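Local coordinates for protein type I modular polyketide synthase (Streptomyces albus subsp. albus, PDB 6IYR) that probably transfers an extender unit, likely methylmalonyl, from coenzyme A to the acyl carrier protein of module 8 in salinomycin polyketide assembly, at residues Ala125-Ser137 / Val211-Ala225. Residues are numbered along the deposited sequence; the frame is centred on the assembly and turned at random.
Sequences ADRTVFVFPGQGS and VAPAAVIGHSQGEIA. With PO4 (phosphate ion), chain B.
Gly222 CA sits tight against Phe132 O and Pro133 O, approaching the former to 3.4 Å in a CA-H...O contact. Phe132 O also accepts a hydrogen bond from His219 N. With Gly218 and Ser220, this glycine completes a GxSxG sequence. Ser220 has positive phi in a type II' turn from His219 to Gly222, and its OG is hydrogen-bonded to His323, geometry consistent with the nucleophile elbow of malonyl/acyltransferases. Gln221 N donates to O3 of a phosphate at 3.0 Å, and Arg245 also bonds this ion; it probably comes from the crystallisation liquor, and its exact placement is doubtful because P lies too close to Ser220 OG and Gln221 OE1. CG of Gln221 lies 3.4 Å from Gly134 CA, bringing the turn against the 134-135 loop.

Behind the elbow, strands 129-132 and 215-218 run parallel, their axes 18° apart. Phe130 N and O bond to Ala215 O and Ile217 N, and Phe132 N continues the pattern to Ile217 O. Phe130, Phe132 and Val216 share one sheet face. Pro213 CB stands over one face of the Phe130 ring, 3.7 Å from its centroid and 9° off its normal, a CH-pi contact; Val211 CG1 meets the ring edge in plane. Phe132 puts CD2 3.7 Å from Ala225 CB, while CE1 meets Val216 CG1. On the sheet face of Val129, Val131 and Ile217, the last holds CG1 between its backbone N and carbonyl carbon (chi1 58°), which sets it alongside Val131, 3.8 Å from CG2. Strand 393-396 pairs with the other edge of 129-132, helix 222-230 packs on Phe132 and Val216, and helix 188-208 touches Val211, Pro133 and Ala225.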
ATOM      1  N   ALA A 125       0.459   6.489  16.127  1.00 36.90           N
ATOM      2  CA  ALA A 125       0.927   5.450  15.217  1.00 36.65           C
ATOM      3  C   ALA A 125       0.141   4.176  15.352  1.00 31.76           C
ATOM      4  O   ALA A 125      -0.005   3.394  14.394  1.00 28.98           O
ATOM      5  CB  ALA A 125       2.411   5.181  15.450  1.00 43.87           C
ATOM      6  N   ASP A 126      -0.443   3.971  16.521  1.00 33.83           N
ATOM      7  CA  ASP A 126      -1.269   2.784  16.728  1.00 34.29           C
ATOM      8  C   ASP A 126      -2.657   2.946  16.131  1.00 33.88           C
ATOM      9  O   ASP A 126      -3.453   2.022  16.115  1.00 33.41           O
ATOM     10  CB  ASP A 126      -1.401   2.459  18.235  1.00 43.94           C
ATOM     11  CG  ASP A 126      -1.844   3.656  19.055  1.00 44.18           C
ATOM     12  OD1 ASP A 126      -2.115   4.730  18.482  1.00 53.93           O
ATOM     13  OD2 ASP A 126      -1.850   3.530  20.286  1.00 62.88           O
ATOM     14  N   ARG A 127      -3.004   4.152  15.746  1.00 28.82           N
ATOM     15  CA  ARG A 127      -4.196   4.291  14.946  1.00 37.78           C
ATOM     16  C   ARG A 127      -3.840   4.259  13.481  1.00 31.94           C
ATOM     17  O   ARG A 127      -3.926   5.252  12.765  1.00 31.00           O
ATOM     18  CB  ARG A 127      -4.920   5.546  15.340  1.00 39.37           C
ATOM     19  CG  ARG A 127      -5.338   5.445  16.789  1.00 43.95           C
ATOM     20  CD  ARG A 127      -6.538   6.309  17.049  1.00 53.63           C
ATOM     21  NE  ARG A 127      -6.091   7.683  17.090  1.00 53.46           N
ATOM     22  CZ  ARG A 127      -6.651   8.680  16.433  1.00 41.41           C
ATOM     23  NH1 ARG A 127      -6.157   9.896  16.584  1.00 50.64           N
ATOM     24  NH2 ARG A 127      -7.732   8.481  15.699  1.00 50.89           N
ATOM     25  N   THR A 128      -3.472   3.080  13.027  1.00 28.84           N
ATOM     26  CA  THR A 128      -2.743   3.026  11.787  1.00 34.21           C
ATOM     27  C   THR A 128      -3.669   2.998  10.561  1.00 29.89           C
ATOM     28  O   THR A 128      -4.681   2.294  10.526  1.00 30.72           O
ATOM     29  CB  THR A 128      -1.588   1.998  11.834  1.00 38.96           C
ATOM     30  OG1 THR A 128      -1.421   1.309  10.587  1.00 51.00           O
ATOM     31  CG2 THR A 128      -1.737   1.065  12.967  1.00 34.42           C
ATOM     32  N   VAL A 129      -3.340   3.845   9.587  1.00 31.08           N
ATOM     33  CA  VAL A 129      -4.110   3.936   8.366  1.00 26.75           C
ATOM     34  C   VAL A 129      -3.564   3.001   7.300  1.00 26.46           C
ATOM     35  O   VAL A 129      -2.345   3.014   7.008  1.00 27.77           O
ATOM     36  CB  VAL A 129      -4.068   5.359   7.826  1.00 27.19           C
ATOM     37  CG1 VAL A 129      -4.821   5.415   6.518  1.00 25.69           C
ATOM     38  CG2 VAL A 129      -4.642   6.320   8.833  1.00 28.44           C
ATOM     39  N   PHE A 130      -4.413   2.136   6.762  1.00 21.76           N
ATOM     40  CA  PHE A 130      -4.018   1.337   5.589  1.00 24.53           C
ATOM     41  C   PHE A 130      -4.330   2.088   4.255  1.00 28.32           C
ATOM     42  O   PHE A 130      -5.477   2.496   4.008  1.00 27.67           O
ATOM     43  CB  PHE A 130      -4.702  -0.033   5.558  1.00 27.90           C
ATOM     44  CG  PHE A 130      -4.182  -1.037   6.586  1.00 31.20           C
ATOM     45  CD1 PHE A 130      -3.301  -0.659   7.598  1.00 30.86           C
ATOM     46  CD2 PHE A 130      -4.735  -2.309   6.639  1.00 34.15           C
ATOM     47  CE1 PHE A 130      -2.900  -1.573   8.556  1.00 34.00           C
ATOM     48  CE2 PHE A 130      -4.370  -3.229   7.630  1.00 34.48           C
ATOM     49  CZ  PHE A 130      -3.452  -2.849   8.587  1.00 30.78           C
ATOM     50  N   VAL A 131      -3.328   2.148   3.377  1.00 25.98           N
ATOM     51  CA  VAL A 131      -3.428   2.825   2.073  1.00 23.94           C
ATOM     52  C   VAL A 131      -3.415   1.832   0.916  1.00 28.47           C
ATOM     53  O   VAL A 131      -2.574   0.932   0.867  1.00 27.07           O
ATOM     54  CB  VAL A 131      -2.277   3.813   1.885  1.00 28.56           C
ATOM     55  CG1 VAL A 131      -2.372   4.479   0.514  1.00 24.93           C
ATOM     56  CG2 VAL A 131      -2.317   4.866   2.969  1.00 31.66           C
ATOM     57  N   PHE A 132      -4.399   1.924   0.025  1.00 25.66           N
ATOM     58  CA  PHE A 132      -4.514   0.976  -1.063  1.00 25.68           C
ATOM     59  C   PHE A 132      -4.402   1.739  -2.391  1.00 28.62           C
ATOM     60  O   PHE A 132      -5.323   2.459  -2.776  1.00 26.38           O
ATOM     61  CB  PHE A 132      -5.859   0.255  -0.996  1.00 28.80           C
ATOM     62  CG  PHE A 132      -6.017  -0.624   0.218  1.00 26.30           C
ATOM     63  CD1 PHE A 132      -6.424  -0.081   1.435  1.00 26.53           C
ATOM     64  CD2 PHE A 132      -5.660  -1.962   0.168  1.00 28.28           C
ATOM     65  CE1 PHE A 132      -6.562  -0.885   2.552  1.00 30.51           C
ATOM     66  CE2 PHE A 132      -5.877  -2.798   1.272  1.00 29.10           C
ATOM     67  CZ  PHE A 132      -6.323  -2.255   2.459  1.00 26.00           C
ATOM     68  N   PRO A 133      -3.244   1.648  -3.053  1.00 26.56           N
ATOM     69  CA  PRO A 133      -3.085   2.424  -4.282  1.00 29.66           C
ATOM     70  C   PRO A 133      -3.824   1.812  -5.432  1.00 26.64           C
ATOM     71  O   PRO A 133      -4.390   0.710  -5.309  1.00 22.56           O
ATOM     72  CB  PRO A 133      -1.567   2.367  -4.573  1.00 30.08           C
ATOM     73  CG  PRO A 133      -0.966   1.578  -3.496  1.00 34.74           C
ATOM     74  CD  PRO A 133      -2.055   0.827  -2.769  1.00 29.68           C
ATOM     75  N   GLY A 134      -3.737   2.500  -6.571  1.00 28.54           N
ATOM     76  CA  GLY A 134      -4.266   1.999  -7.834  1.00 29.21           C
ATOM     77  C   GLY A 134      -3.159   1.351  -8.665  1.00 33.41           C
ATOM     78  O   GLY A 134      -2.364   0.546  -8.199  1.00 31.61           O
ATOM     79  N   GLN A 135      -3.012   1.857  -9.868  1.00 33.06           N
ATOM     80  CA  GLN A 135      -2.106   1.270 -10.840  1.00 37.24           C
ATOM     81  C   GLN A 135      -0.661   1.596 -10.484  1.00 32.60           C
ATOM     82  O   GLN A 135      -0.384   2.518  -9.687  1.00 34.12           O
ATOM     83  CB  GLN A 135      -2.432   1.850 -12.220  1.00 40.92           C
ATOM     84  CG  GLN A 135      -2.032   3.308 -12.345  1.00 50.32           C
ATOM     85  CD  GLN A 135      -0.594   3.471 -12.830  1.00 57.89           C
ATOM     86  OE1 GLN A 135      -0.093   2.687 -13.647  1.00 78.74           O
ATOM     87  NE2 GLN A 135       0.085   4.456 -12.290  1.00 54.62           N
ATOM     88  N   GLY A 136       0.257   0.856 -11.104  1.00 31.21           N
ATOM     89  CA  GLY A 136       1.702   1.179 -11.041  1.00 35.56           C
ATOM     90  C   GLY A 136       2.492   0.276 -10.084  1.00 45.16           C
ATOM     91  O   GLY A 136       3.702   0.309 -10.071  1.00 40.82           O
ATOM     92  N   SER A 137       1.830  -0.467  -9.202  1.00 37.14           N
ATOM     93  CA  SER A 137       2.592  -1.259  -8.218  1.00 40.77           C
ATOM     94  C   SER A 137       2.925  -2.702  -8.662  1.00 42.92           C
ATOM     95  O   SER A 137       3.624  -3.429  -7.939  1.00 40.14           O
ATOM     96  CB  SER A 137       1.933  -1.214  -6.795  1.00 43.95           C
ATOM     97  OG  SER A 137       0.508  -1.313  -6.809  1.00 60.74           O
ATOM     98  N   VAL A 211      -1.676  -5.776  13.493  1.00 30.91           N
ATOM     99  CA  VAL A 211      -1.862  -4.388  13.119  1.00 32.99           C
ATOM    100  C   VAL A 211      -3.257  -4.212  12.537  1.00 37.13           C
ATOM    101  O   VAL A 211      -3.481  -4.456  11.366  1.00 36.02           O
ATOM    102  CB  VAL A 211      -0.811  -3.924  12.094  1.00 31.60           C
ATOM    103  CG1 VAL A 211      -1.016  -2.446  11.802  1.00 35.26           C
ATOM    104  CG2 VAL A 211       0.567  -4.147  12.655  1.00 37.54           C
ATOM    105  N   ALA A 212      -4.200  -3.813  13.375  1.00 41.34           N
ATOM    106  CA  ALA A 212      -5.574  -3.662  12.942  1.00 40.89           C
ATOM    107  C   ALA A 212      -5.766  -2.235  12.396  1.00 32.85           C
ATOM    108  O   ALA A 212      -5.228  -1.270  12.932  1.00 34.65           O
ATOM    109  CB  ALA A 212      -6.512  -3.942  14.107  1.00 39.59           C
ATOM    110  N   PRO A 213      -6.400  -2.104  11.240  1.00 31.78           N
ATOM    111  CA  PRO A 213      -6.464  -0.719  10.785  1.00 32.00           C
ATOM    112  C   PRO A 213      -7.424   0.122  11.600  1.00 28.61           C
ATOM    113  O   PRO A 213      -8.553  -0.272  11.786  1.00 30.23           O
ATOM    114  CB  PRO A 213      -6.937  -0.831   9.322  1.00 31.09           C
ATOM    115  CG  PRO A 213      -7.320  -2.270   9.099  1.00 34.17           C
ATOM    116  CD  PRO A 213      -7.108  -3.050  10.363  1.00 32.71           C
ATOM    117  N   ALA A 214      -7.058   1.371  11.848  1.00 32.60           N
ATOM    118  CA  ALA A 214      -8.000   2.355  12.368  1.00 29.79           C
ATOM    119  C   ALA A 214      -8.806   3.033  11.268  1.00 31.38           C
ATOM    120  O   ALA A 214      -9.857   3.637  11.528  1.00 29.68           O
ATOM    121  CB  ALA A 214      -7.272   3.413  13.164  1.00 27.34           C
ATOM    122  N   ALA A 215      -8.278   2.982  10.053  1.00 28.02           N
ATOM    123  CA  ALA A 215      -9.004   3.462   8.884  1.00 29.43           C
ATOM    124  C   ALA A 215      -8.318   2.981   7.605  1.00 32.88           C
ATOM    125  O   ALA A 215      -7.140   2.585   7.633  1.00 30.68           O
ATOM    126  CB  ALA A 215      -9.096   4.986   8.903  1.00 25.69           C
ATOM    127  N   VAL A 216      -9.104   2.919   6.532  1.00 27.96           N
ATOM    128  CA  VAL A 216      -8.618   2.617   5.192  1.00 25.52           C
ATOM    129  C   VAL A 216      -8.887   3.757   4.203  1.00 33.12           C
ATOM    130  O   VAL A 216      -9.862   4.529   4.287  1.00 28.53           O
ATOM    131  CB  VAL A 216      -9.164   1.299   4.620  1.00 28.24           C
ATOM    132  CG1 VAL A 216      -8.874   0.117   5.568  1.00 29.18           C
ATOM    133  CG2 VAL A 216     -10.666   1.410   4.357  1.00 29.84           C
ATOM    134  N   ILE A 217      -7.947   3.911   3.295  1.00 29.36           N
ATOM    135  CA  ILE A 217      -8.078   4.856   2.216  1.00 34.62           C
ATOM    136  C   ILE A 217      -7.617   4.169   0.947  1.00 30.18           C
ATOM    137  O   ILE A 217      -6.681   3.396   0.943  1.00 25.80           O
ATOM    138  CB  ILE A 217      -7.384   6.209   2.430  1.00 40.00           C
ATOM    139  CG1 ILE A 217      -5.902   6.040   2.689  1.00 39.27           C
ATOM    140  CG2 ILE A 217      -8.062   7.000   3.527  1.00 38.93           C
ATOM    141  CD1 ILE A 217      -5.203   7.369   2.773  1.00 66.69           C
ATOM    142  N   GLY A 218      -8.313   4.466  -0.125  1.00 24.45           N
ATOM    143  CA  GLY A 218      -8.037   3.848  -1.411  1.00 23.46           C
ATOM    144  C   GLY A 218      -7.896   4.914  -2.483  1.00 26.24           C
ATOM    145  O   GLY A 218      -8.371   6.065  -2.329  1.00 31.09           O
ATOM    146  N   HIS A 219      -7.134   4.569  -3.511  1.00 29.61           N
ATOM    147  CA  HIS A 219      -6.837   5.474  -4.594  1.00 29.06           C
ATOM    148  C   HIS A 219      -7.362   4.821  -5.877  1.00 25.49           C
ATOM    149  O   HIS A 219      -6.935   3.762  -6.280  1.00 25.00           O
ATOM    150  CB  HIS A 219      -5.333   5.765  -4.657  1.00 26.76           C
ATOM    151  CG  HIS A 219      -4.972   6.898  -5.562  1.00 28.77           C
ATOM    152  ND1 HIS A 219      -5.203   6.856  -6.916  1.00 28.40           N
ATOM    153  CD2 HIS A 219      -4.292   8.042  -5.331  1.00 28.86           C
ATOM    154  CE1 HIS A 219      -4.770   7.974  -7.465  1.00 31.20           C
ATOM    155  NE2 HIS A 219      -4.207   8.710  -6.525  1.00 37.57           N
ATOM    156  N   SER A 220      -8.380   5.422  -6.462  1.00 25.26           N
ATOM    157  CA  SER A 220      -9.074   4.809  -7.585  1.00 24.57           C
ATOM    158  C   SER A 220      -9.472   3.364  -7.293  1.00 25.57           C
ATOM    159  O   SER A 220     -10.264   3.111  -6.376  1.00 27.02           O
ATOM    160  CB  SER A 220      -8.207   4.894  -8.866  1.00 36.39           C
ATOM    161  OG  SER A 220      -9.013   4.676 -10.029  1.00 36.69           O
ATOM    162  N   GLN A 221      -9.079   2.449  -8.174  1.00 21.45           N
ATOM    163  CA  GLN A 221      -9.351   1.017  -8.030  1.00 28.29           C
ATOM    164  C   GLN A 221      -8.981   0.527  -6.642  1.00 28.10           C
ATOM    165  O   GLN A 221      -9.496  -0.483  -6.185  1.00 29.56           O
ATOM    166  CB  GLN A 221      -8.558   0.205  -9.072  1.00 34.07           C
ATOM    167  CG  GLN A 221      -7.047   0.477  -9.034  1.00 36.37           C
ATOM    168  CD  GLN A 221      -6.284  -0.018 -10.266  1.00 48.09           C
ATOM    169  OE1 GLN A 221      -6.079   0.734 -11.245  1.00 52.73           O
ATOM    170  NE2 GLN A 221      -5.714  -1.232 -10.152  1.00 34.44           N
ATOM    171  N   GLY A 222      -8.072   1.238  -5.984  1.00 27.54           N
ATOM    172  CA  GLY A 222      -7.630   0.825  -4.686  1.00 28.48           C
ATOM    173  C   GLY A 222      -8.769   0.805  -3.688  1.00 32.33           C
ATOM    174  O   GLY A 222      -8.728   0.047  -2.735  1.00 27.57           O
ATOM    175  N   GLU A 223      -9.794   1.612  -3.928  1.00 24.48           N
ATOM    176  CA  GLU A 223     -10.956   1.682  -3.028  1.00 25.79           C
ATOM    177  C   GLU A 223     -11.696   0.380  -2.974  1.00 24.23           C
ATOM    178  O   GLU A 223     -12.281   0.048  -1.940  1.00 26.83           O
ATOM    179  CB  GLU A 223     -11.915   2.820  -3.396  1.00 24.12           C
ATOM    180  CG  GLU A 223     -11.469   4.176  -2.952  1.00 26.70           C
ATOM    181  CD  GLU A 223     -12.613   5.142  -2.755  1.00 31.70           C
ATOM    182  OE1 GLU A 223     -13.607   5.042  -3.496  1.00 30.03           O
ATOM    183  OE2 GLU A 223     -12.466   6.048  -1.905  1.00 30.99           O
ATOM    184  N   ILE A 224     -11.560  -0.417  -4.040  1.00 27.16           N
ATOM    185  CA  ILE A 224     -12.206  -1.718  -4.140  1.00 21.71           C
ATOM    186  C   ILE A 224     -11.571  -2.709  -3.162  1.00 28.66           C
ATOM    187  O   ILE A 224     -12.252  -3.581  -2.622  1.00 24.72           O
ATOM    188  CB  ILE A 224     -12.186  -2.289  -5.578  1.00 24.49           C
ATOM    189  CG1 ILE A 224     -12.755  -1.277  -6.585  1.00 26.89           C
ATOM    190  CG2 ILE A 224     -13.018  -3.534  -5.699  1.00 23.74           C
ATOM    191  CD1 ILE A 224     -12.587  -1.710  -8.023  1.00 28.48           C
ATOM    192  N   ALA A 225     -10.248  -2.641  -3.038  1.00 24.85           N
ATOM    193  CA  ALA A 225      -9.542  -3.470  -2.082  1.00 24.31           C
ATOM    194  C   ALA A 225      -9.853  -2.990  -0.670  1.00 22.85           C
ATOM    195  O   ALA A 225     -10.105  -3.804   0.216  1.00 25.43           O
ATOM    196  CB  ALA A 225      -8.040  -3.420  -2.336  1.00 27.66           C
TER
HETATM  197  P   PO4 B 501      -7.396   3.300 -12.171  1.00 84.92           P
HETATM  198  O1  PO4 B 501      -5.913   3.009 -12.304  1.00 65.40           O
HETATM  199  O2  PO4 B 501      -8.371   2.783 -13.244  1.00 52.13           O
HETATM  200  O3  PO4 B 501      -7.747   2.640 -10.847  1.00 60.06           O
HETATM  201  O4  PO4 B 501      -7.505   4.800 -12.225  1.00 51.00           O